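Local coordinates for protein putative acetyltransferase (Nocardia farcinica, PDB 3D9W) that probably transfers acetyl groups to arylamine substrates, at residues A[156-160]-A[161-165]; A[20-24]-A[25-29]; A[259-262]-A[263-267]. All blocks are in the same frame, centred on the assembly; numbering follows the deposited sequence.

Contact 1: A[156-160]-A[161-165]; sequences FTLGD and WRFRL
F163 N donates to F156 O at 2.9 Å, and the bond is nearly straight, 169° at the hydrogen. The same F156 O receives a CA-H...O contact from R162. F156 N returns a bond of equal length to F163 O. F156 and F163 are thus an antiparallel hydrogen-bonded pair. Nearer the turn, L158 N bonds to W161 O at 3.0 Å, while W161 N reaches L158 O only weakly. The two strands form a beta hairpin closed by a type II' turn from L158 to W161. G159 has positive phi, a backbone shape that favours glycine. The hairpin lies at one end of the large antiparallel sheet. On one face, the F156 ring folds back over its neighbour strand. Its chi1 of 57° sets CG between the backbone N and the carbonyl carbon. F163 CB sits over the ring face, a CH-pi contact 4.1 Å from the centroid. L165 N lies at the ring edge, in its plane. L158 CD1 touches F163 CD2 at 3.8 Å, the side chains crossing at about a right angle. On the other face, T157 CG2 meets R162 CG, and the R162 guanidinium continues to a salt bridge with E155.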
# COMPACT_ATOMS: atom_id res chain seq x y z
N PHE A 156 0.86 15.54 13.41
CA PHE A 156 -0.22 16.09 12.59
C PHE A 156 -1.19 14.95 12.31
O PHE A 156 -0.89 13.80 12.61
CB PHE A 156 0.29 16.70 11.28
CG PHE A 156 1.08 15.76 10.41
CD1 PHE A 156 2.45 15.58 10.62
CD2 PHE A 156 0.47 15.09 9.36
CE1 PHE A 156 3.19 14.75 9.78
CE2 PHE A 156 1.21 14.27 8.51
CZ PHE A 156 2.57 14.10 8.72
N THR A 157 -2.36 15.26 11.75
CA THR A 157 -3.33 14.19 11.51
C THR A 157 -3.87 14.09 10.09
O THR A 157 -4.32 15.07 9.52
CB THR A 157 -4.55 14.33 12.45
OG1 THR A 157 -5.13 15.63 12.29
CG2 THR A 157 -4.14 14.13 13.88
N LEU A 158 -3.81 12.88 9.53
CA LEU A 158 -4.34 12.59 8.21
C LEU A 158 -5.57 11.77 8.58
O LEU A 158 -5.47 10.60 8.92
CB LEU A 158 -3.34 11.75 7.40
CG LEU A 158 -2.05 12.51 7.07
CD1 LEU A 158 -1.09 11.58 6.37
CD2 LEU A 158 -2.36 13.73 6.20
N GLY A 159 -6.73 12.42 8.52
CA GLY A 159 -7.93 11.75 8.95
C GLY A 159 -7.79 11.80 10.46
O GLY A 159 -7.44 12.86 11.01
N ASP A 160 -8.02 10.69 11.15
CA ASP A 160 -7.88 10.66 12.60
C ASP A 160 -6.64 9.91 13.05
O ASP A 160 -6.48 9.61 14.23
CB ASP A 160 -9.08 10.00 13.26
CG ASP A 160 -10.30 10.87 13.21
OD1 ASP A 160 -10.16 12.09 13.45
OD2 ASP A 160 -11.38 10.33 12.94
N TRP A 161 -5.76 9.62 12.09
CA TRP A 161 -4.53 8.91 12.39
C TRP A 161 -3.42 9.93 12.55
O TRP A 161 -3.32 10.86 11.76
CB TRP A 161 -4.24 7.93 11.25
CG TRP A 161 -5.43 7.05 10.96
CD1 TRP A 161 -6.55 7.39 10.25
CD2 TRP A 161 -5.67 5.73 11.47
NE1 TRP A 161 -7.47 6.37 10.29
CE2 TRP A 161 -6.95 5.34 11.04
CE3 TRP A 161 -4.92 4.85 12.26
CZ2 TRP A 161 -7.51 4.10 11.37
CZ3 TRP A 161 -5.48 3.62 12.59
CH2 TRP A 161 -6.76 3.25 12.14
N ARG A 162 -2.61 9.76 13.59
CA ARG A 162 -1.53 10.69 13.90
C ARG A 162 -0.17 10.29 13.32
O ARG A 162 0.23 9.13 13.40
CB ARG A 162 -1.42 10.82 15.42
CG ARG A 162 -2.75 11.15 16.09
CD ARG A 162 -2.87 10.51 17.47
NE ARG A 162 -1.82 10.95 18.39
CZ ARG A 162 -1.59 10.40 19.58
NH1 ARG A 162 -2.35 9.40 20.00
NH2 ARG A 162 -0.61 10.86 20.36
N PHE A 163 0.53 11.27 12.74
CA PHE A 163 1.83 11.07 12.12
C PHE A 163 2.83 12.19 12.43
O PHE A 163 2.52 13.18 13.10
CB PHE A 163 1.70 11.00 10.59
CG PHE A 163 0.81 9.90 10.11
CD1 PHE A 163 1.30 8.61 9.94
CD2 PHE A 163 -0.52 10.15 9.81
CE1 PHE A 163 0.47 7.59 9.48
CE2 PHE A 163 -1.36 9.13 9.35
CZ PHE A 163 -0.86 7.85 9.19
N ARG A 164 4.04 12.00 11.89
CA ARG A 164 5.17 12.92 12.02
C ARG A 164 6.11 12.64 10.86
O ARG A 164 6.57 11.52 10.69
CB ARG A 164 5.96 12.66 13.32
CG ARG A 164 5.34 13.18 14.59
CD ARG A 164 6.15 12.71 15.80
NE ARG A 164 5.50 13.06 17.06
CZ ARG A 164 5.86 12.61 18.26
NH1 ARG A 164 6.89 11.78 18.38
NH2 ARG A 164 5.19 13.01 19.35
N LEU A 165 6.37 13.65 10.04
CA LEU A 165 7.28 13.49 8.92
C LEU A 165 8.60 14.11 9.39
O LEU A 165 8.64 15.25 9.86
CB LEU A 165 6.78 14.22 7.68
CG LEU A 165 7.05 13.52 6.34
CD1 LEU A 165 7.09 14.55 5.23
CD2 LEU A 165 8.37 12.76 6.38

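Contact 2: A[20-24]-A[25-29]; sequences AYLAR and IGFAG
A Schellman motif ends the helix 18-25 here, with G26 as its C-prime residue. F27 N donates to L22 O at 2.8 Å, and the donor lies in the carbonyl plane. G26 N bonds weakly to A23 O at 3.3 Å. G26 N also makes a weak bond to L22 O, so that one carbonyl oxygen receives two backbone donors. I25 N bonds to Y21 O. G26 turns the chain out of the helix with phi of 86°, a backbone shape that suits glycine. Side chains pack on both parts of this turn. I25 lays CG2 over one face of the Y21 ring, a CH-pi contact 4.2 Å from the centroid. Its other branch carries CD1 to Y21 CE2 at 3.8 Å. The Y21 hydroxyl is hydrogen-bonded to H45, which ties the ring to the helix 35-48. Across the glycine, L22 and F27 lie side by side and point the same way. L22 CD2 meets F27 CB at 3.9 Å. With chi1 at -169°, F27 places CG anti to its own N, and the ring goes on to T37, E40 and L41 of the helix 35-48. Such an apolar contact, between the residue after the C-prime glycine (F27) and the one five before it (L22), is typical of a Schellman C-cap.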
# COMPACT_ATOMS: atom_id res chain seq x y z
N ALA A 20 -13.65 2.21 -14.87
CA ALA A 20 -13.84 1.01 -14.07
C ALA A 20 -13.20 1.30 -12.71
O ALA A 20 -13.82 1.13 -11.66
CB ALA A 20 -13.16 -0.18 -14.73
N TYR A 21 -11.96 1.77 -12.74
CA TYR A 21 -11.21 2.09 -11.54
C TYR A 21 -11.90 3.10 -10.62
O TYR A 21 -12.16 2.80 -9.45
CB TYR A 21 -9.82 2.62 -11.91
CG TYR A 21 -9.01 3.05 -10.71
CD1 TYR A 21 -8.46 2.12 -9.83
CD2 TYR A 21 -8.85 4.41 -10.42
CE1 TYR A 21 -7.77 2.52 -8.68
CE2 TYR A 21 -8.17 4.82 -9.27
CZ TYR A 21 -7.63 3.88 -8.41
OH TYR A 21 -6.98 4.32 -7.29
N LEU A 22 -12.18 4.29 -11.13
CA LEU A 22 -12.82 5.33 -10.33
C LEU A 22 -14.14 4.86 -9.73
O LEU A 22 -14.52 5.25 -8.62
CB LEU A 22 -13.04 6.59 -11.17
CG LEU A 22 -11.74 7.22 -11.67
CD1 LEU A 22 -12.05 8.48 -12.47
CD2 LEU A 22 -10.84 7.55 -10.49
N ALA A 23 -14.84 4.00 -10.48
CA ALA A 23 -16.11 3.45 -10.04
C ALA A 23 -15.86 2.49 -8.90
O ALA A 23 -16.59 2.46 -7.92
CB ALA A 23 -16.79 2.73 -11.19
N ARG A 24 -14.81 1.70 -9.04
CA ARG A 24 -14.47 0.71 -8.03
C ARG A 24 -14.08 1.30 -6.68
O ARG A 24 -14.39 0.71 -5.65
CB ARG A 24 -13.36 -0.19 -8.57
CG ARG A 24 -13.13 -1.45 -7.76
CD ARG A 24 -12.13 -1.22 -6.66
NE ARG A 24 -11.96 -2.42 -5.84
CZ ARG A 24 -12.71 -2.71 -4.79
NH1 ARG A 24 -13.69 -1.89 -4.41
NH2 ARG A 24 -12.48 -3.82 -4.10
N ILE A 25 -13.39 2.44 -6.66
CA ILE A 25 -12.98 3.04 -5.39
C ILE A 25 -14.00 4.03 -4.90
O ILE A 25 -13.94 4.49 -3.76
CB ILE A 25 -11.62 3.75 -5.50
CG1 ILE A 25 -11.75 5.01 -6.36
CG2 ILE A 25 -10.58 2.77 -6.06
CD1 ILE A 25 -10.45 5.82 -6.46
N GLY A 26 -14.95 4.37 -5.76
CA GLY A 26 -16.00 5.30 -5.38
C GLY A 26 -15.67 6.76 -5.54
O GLY A 26 -16.12 7.60 -4.76
N PHE A 27 -14.87 7.09 -6.55
CA PHE A 27 -14.53 8.49 -6.75
C PHE A 27 -15.81 9.24 -7.15
O PHE A 27 -16.72 8.67 -7.74
CB PHE A 27 -13.49 8.63 -7.86
CG PHE A 27 -12.90 10.00 -7.94
CD1 PHE A 27 -12.16 10.52 -6.89
CD2 PHE A 27 -13.13 10.80 -9.06
CE1 PHE A 27 -11.65 11.81 -6.94
CE2 PHE A 27 -12.63 12.09 -9.11
CZ PHE A 27 -11.89 12.60 -8.05
N ALA A 28 -15.89 10.52 -6.82
CA ALA A 28 -17.08 11.27 -7.18
C ALA A 28 -16.83 12.76 -7.39
O ALA A 28 -17.77 13.54 -7.59
CB ALA A 28 -18.15 11.07 -6.11
N GLY A 29 -15.56 13.15 -7.36
CA GLY A 29 -15.23 14.55 -7.54
C GLY A 29 -14.86 14.95 -8.96
O GLY A 29 -14.99 14.16 -9.89

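Contact 3: A[259-262]-A[263-267]; sequences LPEV and INELF
V262 CG1 touches F267 CE2 at 3.7 Å, and these two side chains lie alongside each other, pointing the same way. The same methyl also meets L266 CB. V262 has CG1 anti to its backbone N, chi1 164°, which turns that branch toward the residues one turn on. A second apolar pair joins L259 CB to I263 CD1 at 4.0 Å. On the exposed side, E261 and E265 carry their carboxylates one above the other. The planes are 13° apart, and E261 OE2 lies 3.9 Å from E265 OE1. Two like charges this close would probably repel if both are ionised. The backbone of the short helix 259-265 sets these spacings. I263 N bonds to L259 O at 2.9 Å, and E265 N to E261 O at the same length. N264 N reaches P260 O at 3.1 Å. L266 N bonds to V262 O at 2.8 Å. P260 stands in the first turn of this helix. The apolar side rests on the small four-stranded antiparallel sheet. There V262 and L266 meet L240 of strand 239-243, I263 meets L224 of strand 223-227, and F267 spans L224, L235 and L240 across three strands.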
# COMPACT_ATOMS: atom_id res chain seq x y z
N LEU A 259 -10.64 -18.96 8.95
CA LEU A 259 -10.08 -18.09 7.93
C LEU A 259 -11.00 -17.66 6.79
O LEU A 259 -11.15 -16.46 6.55
CB LEU A 259 -8.80 -18.69 7.37
CG LEU A 259 -7.62 -18.68 8.35
CD1 LEU A 259 -6.46 -19.43 7.74
CD2 LEU A 259 -7.22 -17.24 8.66
N PRO A 260 -11.64 -18.61 6.09
CA PRO A 260 -12.54 -18.27 4.98
C PRO A 260 -13.52 -17.14 5.25
O PRO A 260 -13.60 -16.18 4.49
CB PRO A 260 -13.25 -19.58 4.69
CG PRO A 260 -12.18 -20.56 4.94
CD PRO A 260 -11.58 -20.08 6.25
N GLU A 261 -14.25 -17.25 6.35
CA GLU A 261 -15.24 -16.25 6.72
C GLU A 261 -14.63 -14.89 7.03
O GLU A 261 -15.12 -13.87 6.55
CB GLU A 261 -16.06 -16.72 7.91
CG GLU A 261 -16.95 -15.66 8.48
CD GLU A 261 -18.19 -16.22 9.12
OE1 GLU A 261 -19.03 -16.78 8.39
OE2 GLU A 261 -18.33 -16.11 10.34
N VAL A 262 -13.58 -14.89 7.84
CA VAL A 262 -12.91 -13.65 8.22
C VAL A 262 -12.38 -12.94 6.98
O VAL A 262 -12.48 -11.73 6.86
CB VAL A 262 -11.73 -13.93 9.18
CG1 VAL A 262 -10.82 -12.72 9.26
CG2 VAL A 262 -12.27 -14.26 10.56
N ILE A 263 -11.82 -13.73 6.06
CA ILE A 263 -11.25 -13.21 4.83
C ILE A 263 -12.28 -12.63 3.88
O ILE A 263 -11.98 -11.71 3.12
CB ILE A 263 -10.44 -14.32 4.14
CG1 ILE A 263 -9.22 -14.66 5.00
CG2 ILE A 263 -10.00 -13.87 2.75
CD1 ILE A 263 -8.46 -15.86 4.50
N ASN A 264 -13.51 -13.15 3.92
CA ASN A 264 -14.58 -12.65 3.06
C ASN A 264 -15.26 -11.42 3.65
O ASN A 264 -15.43 -10.40 2.97
CB ASN A 264 -15.63 -13.75 2.84
CG ASN A 264 -16.96 -13.19 2.37
OD1 ASN A 264 -17.06 -12.61 1.30
ND2 ASN A 264 -17.99 -13.36 3.18
N GLU A 265 -15.63 -11.51 4.93
CA GLU A 265 -16.32 -10.42 5.59
C GLU A 265 -15.40 -9.27 5.97
O GLU A 265 -15.73 -8.10 5.74
CB GLU A 265 -17.02 -10.92 6.84
CG GLU A 265 -17.77 -12.22 6.66
CD GLU A 265 -18.68 -12.55 7.83
OE1 GLU A 265 -18.23 -12.43 8.99
OE2 GLU A 265 -19.84 -12.92 7.59
N LEU A 266 -14.26 -9.60 6.56
CA LEU A 266 -13.30 -8.60 7.01
C LEU A 266 -12.27 -8.10 6.01
O LEU A 266 -11.67 -7.05 6.23
CB LEU A 266 -12.53 -9.11 8.22
CG LEU A 266 -13.31 -9.16 9.51
CD1 LEU A 266 -12.40 -8.74 10.65
CD2 LEU A 266 -14.50 -8.23 9.43
N PHE A 267 -12.07 -8.82 4.93
CA PHE A 267 -11.06 -8.40 3.98
C PHE A 267 -11.53 -8.32 2.55
O PHE A 267 -10.75 -8.04 1.65
CB PHE A 267 -9.86 -9.33 4.13
CG PHE A 267 -9.19 -9.23 5.47
CD1 PHE A 267 -8.39 -8.13 5.78
CD2 PHE A 267 -9.40 -10.20 6.44
CE1 PHE A 267 -7.82 -7.99 7.05
CE2 PHE A 267 -8.83 -10.07 7.71
CZ PHE A 267 -8.04 -8.96 8.01

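How the contacts relate
From the N terminus, contact 2 comes first and closes the C-terminal end of helix 18-25, where the chain turns toward helix 35-48. Contact 1 follows and closes the tight turn of the hairpin 155-158/161-169 at one end of the eight-stranded sheet. Contact 3 comes last, one helical stretch lying against the four-stranded sheet. All three are local and lie in series, so none encloses or crosses another. No two touch. Contacts 2 and 3 come nearest, about 7 Å between nearest atoms, while contacts 1 and 3 have centres 29 Å apart. They belong in turn to the helical part, the edge of the large sheet and the helix on the small sheet.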